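Local structure of polymeric immunoglobulin receptor (Mus musculus, 4NOB) at residues E18-P29 with N77-Q88; R35-R43 with T51-Y59. The protein probably binds polymeric immunoglobulins and carries them across epithelial cells, its released ectodomain being the secretory component. All coordinates share one frame; numbering follows the deposited sequence.

Contact 1. Residues E18-P29 with N77-Q88. With NAG (2-acetamido-2-deoxy-beta-D-glucopyranose), chain B; EDO (1,2-ethanediol), chain F.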
loop_
_atom_site.group_PDB
_atom_site.type_symbol
_atom_site.label_atom_id
_atom_site.label_comp_id
_atom_site.label_asym_id
_atom_site.label_seq_id
_atom_site.Cartn_x
_atom_site.Cartn_y
_atom_site.Cartn_z
ATOM N N GLU A 18 15.052 8.370 -0.623
ATOM C CA GLU A 18 14.772 8.923 0.701
ATOM C C GLU A 18 14.332 10.360 0.639
ATOM O O GLU A 18 14.931 11.174 -0.074
ATOM C CB GLU A 18 15.962 8.885 1.677
ATOM C CG GLU A 18 16.543 7.580 2.113
ATOM C CD GLU A 18 17.043 7.694 3.549
ATOM O OE1 GLU A 18 17.817 8.674 3.840
ATOM O OE2 GLU A 18 16.768 6.806 4.354
ATOM N N GLY A 19 13.221 10.613 1.311
ATOM C CA GLY A 19 12.582 11.948 1.309
ATOM C C GLY A 19 11.395 12.089 0.418
ATOM O O GLY A 19 10.610 13.050 0.636
ATOM N N ASP A 20 11.268 11.225 -0.592
ATOM C CA ASP A 20 10.256 11.211 -1.572
ATOM C C ASP A 20 8.933 10.758 -0.894
ATOM O O ASP A 20 8.890 10.139 0.223
ATOM C CB ASP A 20 10.522 10.187 -2.676
ATOM C CG ASP A 20 11.457 10.592 -3.804
ATOM O OD1 ASP A 20 11.907 11.713 -3.845
ATOM O OD2 ASP A 20 11.634 9.634 -4.710
ATOM N N SER A 21 7.864 10.926 -1.670
ATOM C CA SER A 21 6.538 10.405 -1.477
ATOM C C SER A 21 6.208 9.494 -2.628
ATOM O O SER A 21 6.666 9.687 -3.791
ATOM C CB SER A 21 5.542 11.535 -1.477
ATOM O OG SER A 21 5.713 12.494 -0.456
ATOM N N VAL A 22 5.339 8.520 -2.336
ATOM C CA VAL A 22 4.774 7.690 -3.364
ATOM C C VAL A 22 3.251 7.619 -3.264
ATOM O O VAL A 22 2.668 7.911 -2.228
ATOM C CB VAL A 22 5.282 6.276 -3.392
ATOM C CG1 VAL A 22 6.745 6.227 -3.784
ATOM C CG2 VAL A 22 4.988 5.607 -2.071
ATOM N N SER A 23 2.601 7.330 -4.412
ATOM C CA SER A 23 1.165 7.188 -4.487
ATOM C C SER A 23 0.859 5.954 -5.221
ATOM O O SER A 23 1.100 5.904 -6.475
ATOM C CB SER A 23 0.563 8.364 -5.190
ATOM O OG SER A 23 -0.826 8.408 -5.207
ATOM N N ILE A 24 0.432 4.924 -4.495
ATOM C CA ILE A 24 0.302 3.544 -5.058
ATOM C C ILE A 24 -1.134 3.256 -5.314
ATOM O O ILE A 24 -1.934 3.276 -4.393
ATOM C CB ILE A 24 0.853 2.569 -4.065
ATOM C CG1 ILE A 24 2.412 2.758 -3.972
ATOM C CG2 ILE A 24 0.520 1.114 -4.383
ATOM C CD1 ILE A 24 3.044 2.117 -2.805
ATOM N N THR A 25 -1.535 3.049 -6.576
ATOM C CA THR A 25 -2.903 2.758 -6.968
ATOM C C THR A 25 -3.073 1.273 -7.144
ATOM O O THR A 25 -2.300 0.590 -7.817
ATOM C CB THR A 25 -3.315 3.398 -8.311
ATOM O OG1 THR A 25 -3.305 4.830 -8.097
ATOM C CG2 THR A 25 -4.654 2.950 -8.768
ATOM N N CYS A 26 -4.030 0.737 -6.416
ATOM C CA CYS A 26 -4.486 -0.682 -6.558
ATOM C C CYS A 26 -5.885 -0.670 -7.144
ATOM O O CYS A 26 -6.769 0.064 -6.713
ATOM C CB CYS A 26 -4.378 -1.438 -5.291
ATOM S SG CYS A 26 -2.555 -1.720 -4.921
ATOM N N TYR A 27 -6.111 -1.588 -8.114
ATOM C CA TYR A 27 -7.327 -1.782 -8.859
ATOM C C TYR A 27 -8.006 -3.057 -8.384
ATOM O O TYR A 27 -7.356 -4.061 -8.139
ATOM C CB TYR A 27 -6.989 -1.989 -10.324
ATOM C CG TYR A 27 -6.381 -0.806 -11.006
ATOM C CD1 TYR A 27 -5.008 -0.595 -10.946
ATOM C CD2 TYR A 27 -7.112 0.023 -11.794
ATOM C CE1 TYR A 27 -4.413 0.526 -11.648
ATOM C CE2 TYR A 27 -6.527 1.081 -12.452
ATOM C CZ TYR A 27 -5.185 1.295 -12.372
ATOM O OH TYR A 27 -4.637 2.359 -13.185
ATOM N N TYR A 28 -9.332 -2.971 -8.247
ATOM C CA TYR A 28 -10.094 -4.137 -7.792
ATOM C C TYR A 28 -11.263 -4.412 -8.738
ATOM O O TYR A 28 -11.588 -3.599 -9.629
ATOM C CB TYR A 28 -10.504 -3.965 -6.338
ATOM C CG TYR A 28 -11.225 -2.688 -5.998
ATOM C CD1 TYR A 28 -12.571 -2.512 -6.289
ATOM C CD2 TYR A 28 -10.570 -1.668 -5.310
ATOM C CE1 TYR A 28 -13.229 -1.353 -5.926
ATOM C CE2 TYR A 28 -11.248 -0.529 -4.933
ATOM C CZ TYR A 28 -12.554 -0.401 -5.225
ATOM O OH TYR A 28 -13.215 0.735 -4.842
ATOM N N PRO A 29 -11.921 -5.569 -8.601
ATOM C CA PRO A 29 -12.989 -5.871 -9.556
ATOM C C PRO A 29 -14.214 -4.930 -9.346
ATOM O O PRO A 29 -14.506 -4.478 -8.239
ATOM C CB PRO A 29 -13.320 -7.287 -9.249
ATOM C CG PRO A 29 -12.101 -7.831 -8.578
ATOM C CD PRO A 29 -11.642 -6.737 -7.719
ATOM N N ASN A 77 -13.297 2.152 -9.095
ATOM C CA ASN A 77 -12.889 0.837 -8.612
ATOM C C ASN A 77 -11.392 0.743 -8.299
ATOM O O ASN A 77 -10.724 -0.232 -8.662
ATOM C CB ASN A 77 -13.357 -0.273 -9.552
ATOM C CG ASN A 77 -14.822 -0.185 -9.778
ATOM O OD1 ASN A 77 -15.588 -0.166 -8.800
ATOM N ND2 ASN A 77 -15.256 -0.229 -11.015
ATOM N N THR A 78 -10.850 1.768 -7.656
ATOM C CA THR A 78 -9.497 1.766 -7.202
ATOM C C THR A 78 -9.404 2.279 -5.778
ATOM O O THR A 78 -10.326 2.901 -5.277
ATOM C CB THR A 78 -8.568 2.683 -8.050
ATOM O OG1 THR A 78 -8.881 4.067 -7.895
ATOM C CG2 THR A 78 -8.664 2.298 -9.511
ATOM N N PHE A 79 -8.258 2.044 -5.171
ATOM C CA PHE A 79 -7.859 2.821 -3.975
ATOM C C PHE A 79 -6.392 3.175 -4.059
ATOM O O PHE A 79 -5.646 2.570 -4.838
ATOM C CB PHE A 79 -8.155 2.061 -2.633
ATOM C CG PHE A 79 -7.427 0.756 -2.385
ATOM C CD1 PHE A 79 -7.852 -0.407 -3.010
ATOM C CD2 PHE A 79 -6.365 0.684 -1.435
ATOM C CE1 PHE A 79 -7.180 -1.608 -2.772
ATOM C CE2 PHE A 79 -5.774 -0.530 -1.204
ATOM C CZ PHE A 79 -6.197 -1.631 -1.817
ATOM N N VAL A 80 -6.020 4.223 -3.342
ATOM C CA VAL A 80 -4.665 4.780 -3.399
ATOM C C VAL A 80 -4.055 4.784 -1.994
ATOM O O VAL A 80 -4.760 5.142 -1.034
ATOM C CB VAL A 80 -4.649 6.137 -4.036
ATOM C CG1 VAL A 80 -3.272 6.689 -4.146
ATOM C CG2 VAL A 80 -5.299 6.107 -5.376
ATOM N N ILE A 81 -2.794 4.368 -1.926
ATOM C CA ILE A 81 -2.032 4.484 -0.712
ATOM C C ILE A 81 -0.956 5.505 -0.932
ATOM O O ILE A 81 -0.097 5.362 -1.794
ATOM C CB ILE A 81 -1.397 3.112 -0.356
ATOM C CG1 ILE A 81 -2.428 2.001 -0.269
ATOM C CG2 ILE A 81 -0.654 3.221 0.945
ATOM C CD1 ILE A 81 -2.314 0.963 -1.325
ATOM N N ASN A 82 -1.028 6.572 -0.160
ATOM C CA ASN A 82 0.005 7.650 -0.199
ATOM C C ASN A 82 0.910 7.508 0.987
ATOM O O ASN A 82 0.421 7.370 2.118
ATOM C CB ASN A 82 -0.699 8.999 -0.185
ATOM C CG ASN A 82 -1.480 9.309 -1.462
ATOM O OD1 ASN A 82 -1.096 8.902 -2.507
ATOM N ND2 ASN A 82 -2.534 10.036 -1.321
ATOM N N ILE A 83 2.199 7.492 0.754
ATOM C CA ILE A 83 3.227 7.334 1.779
ATOM C C ILE A 83 4.269 8.376 1.562
ATOM O O ILE A 83 4.834 8.446 0.493
ATOM C CB ILE A 83 3.883 5.922 1.810
ATOM C CG1 ILE A 83 2.815 4.782 1.635
ATOM C CG2 ILE A 83 4.640 5.763 3.111
ATOM C CD1 ILE A 83 3.486 3.491 1.344
ATOM N N GLU A 84 4.515 9.168 2.577
ATOM C CA GLU A 84 5.405 10.316 2.508
ATOM C C GLU A 84 6.608 10.141 3.414
ATOM O O GLU A 84 6.670 9.278 4.251
ATOM C CB GLU A 84 4.681 11.635 2.803
ATOM C CG GLU A 84 3.435 11.704 1.956
ATOM C CD GLU A 84 2.216 12.253 2.556
ATOM O OE1 GLU A 84 2.312 12.732 3.745
ATOM O OE2 GLU A 84 1.171 12.228 1.751
ATOM N N GLN A 85 7.588 11.023 3.244
ATOM C CA GLN A 85 8.779 11.033 4.117
ATOM C C GLN A 85 9.451 9.683 4.149
ATOM O O GLN A 85 9.798 9.164 5.173
ATOM C CB GLN A 85 8.429 11.526 5.514
ATOM C CG GLN A 85 7.882 12.928 5.448
ATOM C CD GLN A 85 7.498 13.431 6.814
ATOM O OE1 GLN A 85 8.358 13.484 7.707
ATOM N NE2 GLN A 85 6.183 13.714 7.024
ATOM N N LEU A 86 9.613 9.092 2.956
ATOM C CA LEU A 86 10.188 7.761 2.861
ATOM C C LEU A 86 11.592 7.744 3.338
ATOM O O LEU A 86 12.345 8.724 3.160
ATOM C CB LEU A 86 10.075 7.233 1.452
ATOM C CG LEU A 86 8.670 6.982 0.953
ATOM C CD1 LEU A 86 8.650 6.719 -0.490
ATOM C CD2 LEU A 86 8.009 5.762 1.642
ATOM N N THR A 87 11.979 6.659 3.935
ATOM C CA THR A 87 13.406 6.404 4.184
ATOM C C THR A 87 13.749 5.001 3.719
ATOM O O THR A 87 12.919 4.154 3.328
ATOM C CB THR A 87 13.804 6.549 5.657
ATOM O OG1 THR A 87 13.425 5.368 6.368
ATOM C CG2 THR A 87 13.219 7.789 6.241
ATOM N N GLN A 88 15.069 4.671 3.711
ATOM C CA GLN A 88 15.488 3.348 3.397
ATOM C C GLN A 88 14.806 2.266 4.218
ATOM O O GLN A 88 14.620 1.147 3.751
ATOM C CB GLN A 88 16.987 3.187 3.446
ATOM C CG GLN A 88 17.792 4.053 2.535
ATOM C CD GLN A 88 19.241 3.848 2.791
ATOM O OE1 GLN A 88 19.787 4.523 3.773
ATOM N NE2 GLN A 88 19.871 3.124 2.002
HETATM C C1 NAG B . -9.881 7.443 -9.866
HETATM C C2 NAG B . -8.663 7.894 -10.656
HETATM C C3 NAG B . -7.885 8.990 -9.915
HETATM C C4 NAG B . -8.834 10.102 -9.565
HETATM C C5 NAG B . -9.958 9.468 -8.753
HETATM C C6 NAG B . -10.992 10.540 -8.322
HETATM C C7 NAG B . -7.527 6.189 -12.040
HETATM C C8 NAG B . -6.585 4.988 -12.074
HETATM N N2 NAG B . -7.821 6.705 -10.835
HETATM O O3 NAG B . -6.890 9.512 -10.821
HETATM O O4 NAG B . -8.199 11.143 -8.755
HETATM O O5 NAG B . -10.675 8.573 -9.579
HETATM O O6 NAG B . -11.478 11.241 -9.498
HETATM O O7 NAG B . -8.068 6.589 -13.085
HETATM C C1 EDO F . 4.844 5.751 -7.439
HETATM O O1 EDO F . 4.315 6.932 -6.782
HETATM C C2 EDO F . 3.986 4.573 -7.016
HETATM O O2 EDO F . 3.287 3.820 -8.044
HETATM O O HOH W 1 7.837 13.125 1.191
HETATM O O HOH W 2 1.965 10.582 -2.448
#

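Contact 2. Residues R35-R43 with T51-Y59. With EDO (1,2-ethanediol), chain E.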
loop_
_atom_site.group_PDB
_atom_site.type_symbol
_atom_site.label_atom_id
_atom_site.label_comp_id
_atom_site.label_asym_id
_atom_site.label_seq_id
_atom_site.Cartn_x
_atom_site.Cartn_y
_atom_site.Cartn_z
ATOM N N ARG A 35 -16.247 -2.559 -3.848
ATOM C CA ARG A 35 -16.201 -1.159 -3.571
ATOM C C ARG A 35 -16.334 -0.784 -2.105
ATOM O O ARG A 35 -15.729 0.205 -1.602
ATOM C CB ARG A 35 -17.280 -0.378 -4.402
ATOM C CG ARG A 35 -16.921 -0.150 -5.876
ATOM C CD ARG A 35 -17.982 0.634 -6.609
ATOM N NE ARG A 35 -19.163 -0.156 -6.888
ATOM C CZ ARG A 35 -19.307 -0.926 -7.947
ATOM N NH1 ARG A 35 -18.326 -1.092 -8.806
ATOM N NH2 ARG A 35 -20.421 -1.592 -8.176
ATOM N N HIS A 36 -17.190 -1.555 -1.358
ATOM C CA HIS A 36 -17.494 -1.236 0.018
ATOM C C HIS A 36 -16.728 -2.026 1.057
ATOM O O HIS A 36 -16.809 -1.640 2.219
ATOM C CB HIS A 36 -18.999 -1.436 0.247
ATOM C CG HIS A 36 -19.821 -0.574 -0.658
ATOM N ND1 HIS A 36 -19.827 0.807 -0.542
ATOM C CD2 HIS A 36 -20.518 -0.849 -1.786
ATOM C CE1 HIS A 36 -20.574 1.330 -1.510
ATOM N NE2 HIS A 36 -21.006 0.337 -2.277
ATOM N N THR A 37 -15.915 -2.986 0.683
ATOM C CA THR A 37 -15.202 -3.841 1.623
ATOM C C THR A 37 -14.010 -3.122 2.189
ATOM O O THR A 37 -13.545 -2.093 1.639
ATOM C CB THR A 37 -14.855 -5.165 1.029
ATOM O OG1 THR A 37 -14.603 -6.099 2.119
ATOM C CG2 THR A 37 -13.728 -5.142 0.068
ATOM N N ARG A 38 -13.434 -3.674 3.254
ATOM C CA ARG A 38 -12.180 -3.153 3.837
ATOM C C ARG A 38 -11.048 -3.194 2.797
ATOM O O ARG A 38 -10.864 -4.182 2.075
ATOM C CB ARG A 38 -11.799 -3.981 5.056
ATOM C CG ARG A 38 -10.469 -3.663 5.664
ATOM C CD ARG A 38 -10.254 -4.514 6.882
ATOM N NE ARG A 38 -8.907 -4.339 7.510
ATOM C CZ ARG A 38 -7.842 -5.090 7.249
ATOM N NH1 ARG A 38 -7.846 -6.173 6.486
ATOM N NH2 ARG A 38 -6.736 -4.788 7.929
ATOM N N LYS A 39 -10.306 -2.099 2.699
ATOM C CA LYS A 39 -9.079 -2.031 1.961
ATOM C C LYS A 39 -7.937 -1.935 2.918
ATOM O O LYS A 39 -8.007 -1.284 3.970
ATOM C CB LYS A 39 -9.047 -0.766 1.104
ATOM C CG LYS A 39 -10.291 -0.395 0.352
ATOM C CD LYS A 39 -10.792 -1.376 -0.636
ATOM C CE LYS A 39 -12.005 -1.022 -1.460
ATOM N NZ LYS A 39 -13.151 -0.650 -0.611
ATOM N N TYR A 40 -6.781 -2.497 2.522
ATOM C CA TYR A 40 -5.590 -2.448 3.404
ATOM C C TYR A 40 -4.297 -2.360 2.626
ATOM O O TYR A 40 -4.209 -2.754 1.468
ATOM C CB TYR A 40 -5.560 -3.656 4.373
ATOM C CG TYR A 40 -5.435 -4.978 3.709
ATOM C CD1 TYR A 40 -4.200 -5.480 3.280
ATOM C CD2 TYR A 40 -6.536 -5.764 3.402
ATOM C CE1 TYR A 40 -4.111 -6.683 2.621
ATOM C CE2 TYR A 40 -6.413 -6.945 2.732
ATOM C CZ TYR A 40 -5.186 -7.407 2.321
ATOM O OH TYR A 40 -5.016 -8.657 1.706
ATOM N N TRP A 41 -3.269 -1.928 3.347
ATOM C CA TRP A 41 -1.887 -1.926 2.938
ATOM C C TRP A 41 -1.159 -2.567 4.124
ATOM O O TRP A 41 -1.233 -2.086 5.235
ATOM C CB TRP A 41 -1.397 -0.534 2.671
ATOM C CG TRP A 41 0.051 -0.326 2.408
ATOM C CD1 TRP A 41 0.934 0.278 3.262
ATOM C CD2 TRP A 41 0.802 -0.663 1.224
ATOM N NE1 TRP A 41 2.194 0.333 2.718
ATOM C CE2 TRP A 41 2.118 -0.192 1.429
ATOM C CE3 TRP A 41 0.482 -1.284 0.015
ATOM C CZ2 TRP A 41 3.118 -0.301 0.467
ATOM C CZ3 TRP A 41 1.471 -1.385 -0.926
ATOM C CH2 TRP A 41 2.765 -0.888 -0.690
ATOM N N CYS A 42 -0.359 -3.578 3.833
ATOM C CA CYS A 42 0.358 -4.342 4.883
ATOM C C CYS A 42 1.789 -4.659 4.412
ATOM O O CYS A 42 2.079 -4.713 3.228
ATOM C CB CYS A 42 -0.409 -5.608 5.244
ATOM S SG CYS A 42 -0.601 -6.829 3.934
ATOM N N ARG A 43 2.676 -4.863 5.401
ATOM C CA ARG A 43 4.063 -5.257 5.154
ATOM C C ARG A 43 4.282 -6.697 5.528
ATOM O O ARG A 43 3.897 -7.131 6.596
ATOM C CB ARG A 43 5.001 -4.388 6.043
ATOM C CG ARG A 43 6.487 -4.619 5.741
ATOM C CD ARG A 43 7.440 -3.547 6.393
ATOM N NE ARG A 43 8.791 -3.718 5.835
ATOM C CZ ARG A 43 9.697 -2.806 5.892
ATOM N NH1 ARG A 43 9.484 -1.654 6.447
ATOM N NH2 ARG A 43 10.900 -3.102 5.425
ATOM N N THR A 51 1.498 -7.530 8.095
ATOM C CA THR A 51 1.067 -6.627 9.175
ATOM C C THR A 51 0.467 -5.360 8.573
ATOM O O THR A 51 1.196 -4.661 7.916
ATOM C CB THR A 51 2.217 -6.291 10.093
ATOM O OG1 THR A 51 2.696 -7.546 10.710
ATOM C CG2 THR A 51 1.888 -5.217 11.138
ATOM N N THR A 52 -0.773 -5.124 8.938
ATOM C CA THR A 52 -1.482 -3.920 8.487
ATOM C C THR A 52 -0.826 -2.697 8.943
ATOM O O THR A 52 -0.562 -2.507 10.156
ATOM C CB THR A 52 -2.930 -3.909 8.905
ATOM O OG1 THR A 52 -3.542 -5.112 8.462
ATOM C CG2 THR A 52 -3.729 -2.758 8.261
ATOM N N LEU A 53 -0.555 -1.781 8.005
ATOM C CA LEU A 53 -0.020 -0.476 8.301
ATOM C C LEU A 53 -1.056 0.643 8.113
ATOM O O LEU A 53 -0.992 1.651 8.828
ATOM C CB LEU A 53 1.191 -0.135 7.390
ATOM C CG LEU A 53 2.366 -1.096 7.624
ATOM C CD1 LEU A 53 3.422 -0.841 6.579
ATOM C CD2 LEU A 53 2.925 -0.993 9.049
ATOM N N ILE A 54 -2.027 0.444 7.240
ATOM C CA ILE A 54 -3.124 1.424 7.090
ATOM C C ILE A 54 -4.308 0.713 6.536
ATOM O O ILE A 54 -4.111 -0.236 5.703
ATOM C CB ILE A 54 -2.630 2.678 6.256
ATOM C CG1 ILE A 54 -3.713 3.711 6.234
ATOM C CG2 ILE A 54 -2.172 2.272 4.887
ATOM C CD1 ILE A 54 -3.197 5.090 5.714
ATOM N N SER A 55 -5.531 1.038 6.933
ATOM C CA SER A 55 -6.665 0.440 6.350
ATOM C C SER A 55 -7.819 1.470 6.237
ATOM O O SER A 55 -7.833 2.498 6.975
ATOM C CB SER A 55 -7.098 -0.814 7.133
ATOM O OG SER A 55 -7.816 -0.332 8.309
ATOM N N SER A 56 -8.781 1.133 5.423
ATOM C CA SER A 56 -9.950 1.970 5.170
ATOM C C SER A 56 -10.904 2.022 6.382
ATOM O O SER A 56 -11.850 2.847 6.324
ATOM C CB SER A 56 -10.722 1.572 3.921
ATOM O OG SER A 56 -11.235 0.251 4.052
ATOM N N ASN A 57 -10.730 1.193 7.424
ATOM C CA ASN A 57 -11.530 1.361 8.642
ATOM C C ASN A 57 -10.917 2.509 9.435
ATOM O O ASN A 57 -11.412 2.830 10.533
ATOM C CB ASN A 57 -11.485 0.091 9.453
ATOM C CG ASN A 57 -12.111 -1.120 8.755
ATOM O OD1 ASN A 57 -11.544 -2.251 8.758
ATOM N ND2 ASN A 57 -13.271 -0.907 8.155
ATOM N N GLY A 58 -9.891 3.189 8.953
ATOM C CA GLY A 58 -9.264 4.225 9.749
ATOM C C GLY A 58 -8.156 3.747 10.661
ATOM O O GLY A 58 -7.821 4.474 11.598
ATOM N N TYR A 59 -7.526 2.634 10.432
ATOM C CA TYR A 59 -6.422 2.185 11.243
ATOM C C TYR A 59 -5.114 2.682 10.657
ATOM O O TYR A 59 -4.964 2.668 9.414
ATOM C CB TYR A 59 -6.334 0.638 11.302
ATOM C CG TYR A 59 -5.149 0.124 11.996
ATOM C CD1 TYR A 59 -5.121 0.097 13.382
ATOM C CD2 TYR A 59 -3.966 -0.232 11.318
ATOM C CE1 TYR A 59 -3.988 -0.379 14.032
ATOM C CE2 TYR A 59 -2.832 -0.617 11.944
ATOM C CZ TYR A 59 -2.840 -0.727 13.301
ATOM O OH TYR A 59 -1.693 -1.081 13.957
HETATM C C1 EDO E . 7.466 1.323 8.177
HETATM O O1 EDO E . 8.749 1.012 7.592
HETATM C C2 EDO E . 6.519 0.292 7.726
HETATM O O2 EDO E . 6.896 -0.996 8.226
HETATM O O HOH W 3 -7.929 -2.597 10.185
HETATM O O HOH W 4 -13.144 1.407 1.482
#

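Contact 1. Residues E18-P29 with N77-Q88
The B and E strands of an immunoglobulin V-type sandwich meet where strand 22-27 runs antiparallel to strand 78-83, and Cys26 and Phe79 form one hydrogen-bonded pair of the register. Beside their backbone bonds, Cys26 CB sits over one face of the Phe79 ring, 4.1 Å from its centroid, a CH-pi contact. Phe79 takes a chi1 of 63°, with CG between its own N and carbonyl carbon, which turns the ring back toward Cys26. Its edge is met in plane by Tyr28, whose CD2 lies 3.8 Å from Phe79 CD1. The Tyr28 ring in turn covers the backbone of Asn77, with Asn77 O 3.5 Å above the centre of one face, although that same oxygen accepts the N-H of Tyr28; the phenol OH goes on to Asn72.

Cys26 is also half of the disulfide to Cys96, the bond that pins the two sheets of an Ig domain together, and Ile24, Ile81 and Ile83 share its inward face. The other face carries Ser23, Thr25, Tyr27, Thr78, Val80 and Asn82, a mixture of polar and apolar groups. There Ser23 OG, anti to its backbone N (chi1 -174°), donates to Asn82 OD1 at 2.8 Å, approaching nearly along the amide C=O. Tyr27 lies alongside Thr78, with its CD2 3.6 Å from Thr78 CG2, and its hydroxyl comes close to the methyl of the attached N-acetylglucosamine.

Beyond the strands backbone pairing continues between loops: Gly19 N donates to Leu86 O and Leu86 N to Asp20 O, and a water joins Gly19 O, Ser21 OG and Gln85 N. At the far end Glu18 OE2 receives Gln88 N at 2.8 Å on its anti lone pair, in a nearly straight bond (171°).

Contact 2. Residues R35-R43 with T51-Y59
A classic beta bulge marks the pairing of the C and C' strands of this V-type domain: Leu53 and Ile54 both face Trp41, and the register slips by one before Cys42 pairs with Thr52. Trp41 O consequently takes two N-H groups, that of Leu53 in the carbonyl plane at 2.9 Å and, weakly, that of Ile54. Ile54 CG2 packs against Trp41 CB at 3.7 Å, while the indole nitrogen is held by Tyr64.

Arg38 reaches along the face that carries Tyr40, Thr52 and Ser55 in an extended chain, CG anti to the backbone N (chi1 174°). Its NH2 meets Thr52 OG1 in the guanidinium plane; at 3.3 Å and an N-H...O angle of 136° the bond is bent. Asn57 OD1 lies near the same plane but back at the start of the group, 3.2 Å from Arg38 CD. Tyr40 CB lies over one face of the guanidinium, toward its rim, and NH1 is bonded to Gly99 O. A leucine in place of Arg38 would probably leave Thr52 OG1 and Gly99 O without the guanidinium donors and open a gap beside Tyr40 CB.

Where strand pairing ends, a side chain stands in for backbone: Ser56 OG accepts Lys39 N at 2.9 Å in an almost straight bond (179°), and Ser56 N returns one to Lys39 O. The Lys39 chain folds away, its NZ hydrogen-bonded to Arg35 O, in the last turn of the short helix, and to Thr37 O just past its end.

Cys42 is bonded to Cys50 across the hairpin, a second disulfide besides the one between the sheets; a C-C' hairpin with the strand-C tryptophan in the core is typical of the V-set fold.

How the contacts relate
Contacts 1 and 2 lie in the two opposed sheets of a single V-type Ig domain, their centres about 13 Å apart. Along the chain contact 2 is nested within contact 1: strand 22-27 comes first, then helix 32-36 and the hairpin of strands 39-44 and 50-52, continued by strand 54-55, and strand 78-83 closes the loop. The sheets meet in the core, where Ile83 CD1 comes within 3.7 Å of Trp41 NE1 and Ile24 also touches the indole. Nearer the helix, Tyr28 packs on Lys39, and Asn77 OD1 probably accepts a hydrogen bond from Arg35 NH1. The example illustrates how a sandwich joins sequence-distant strands through one shared interior.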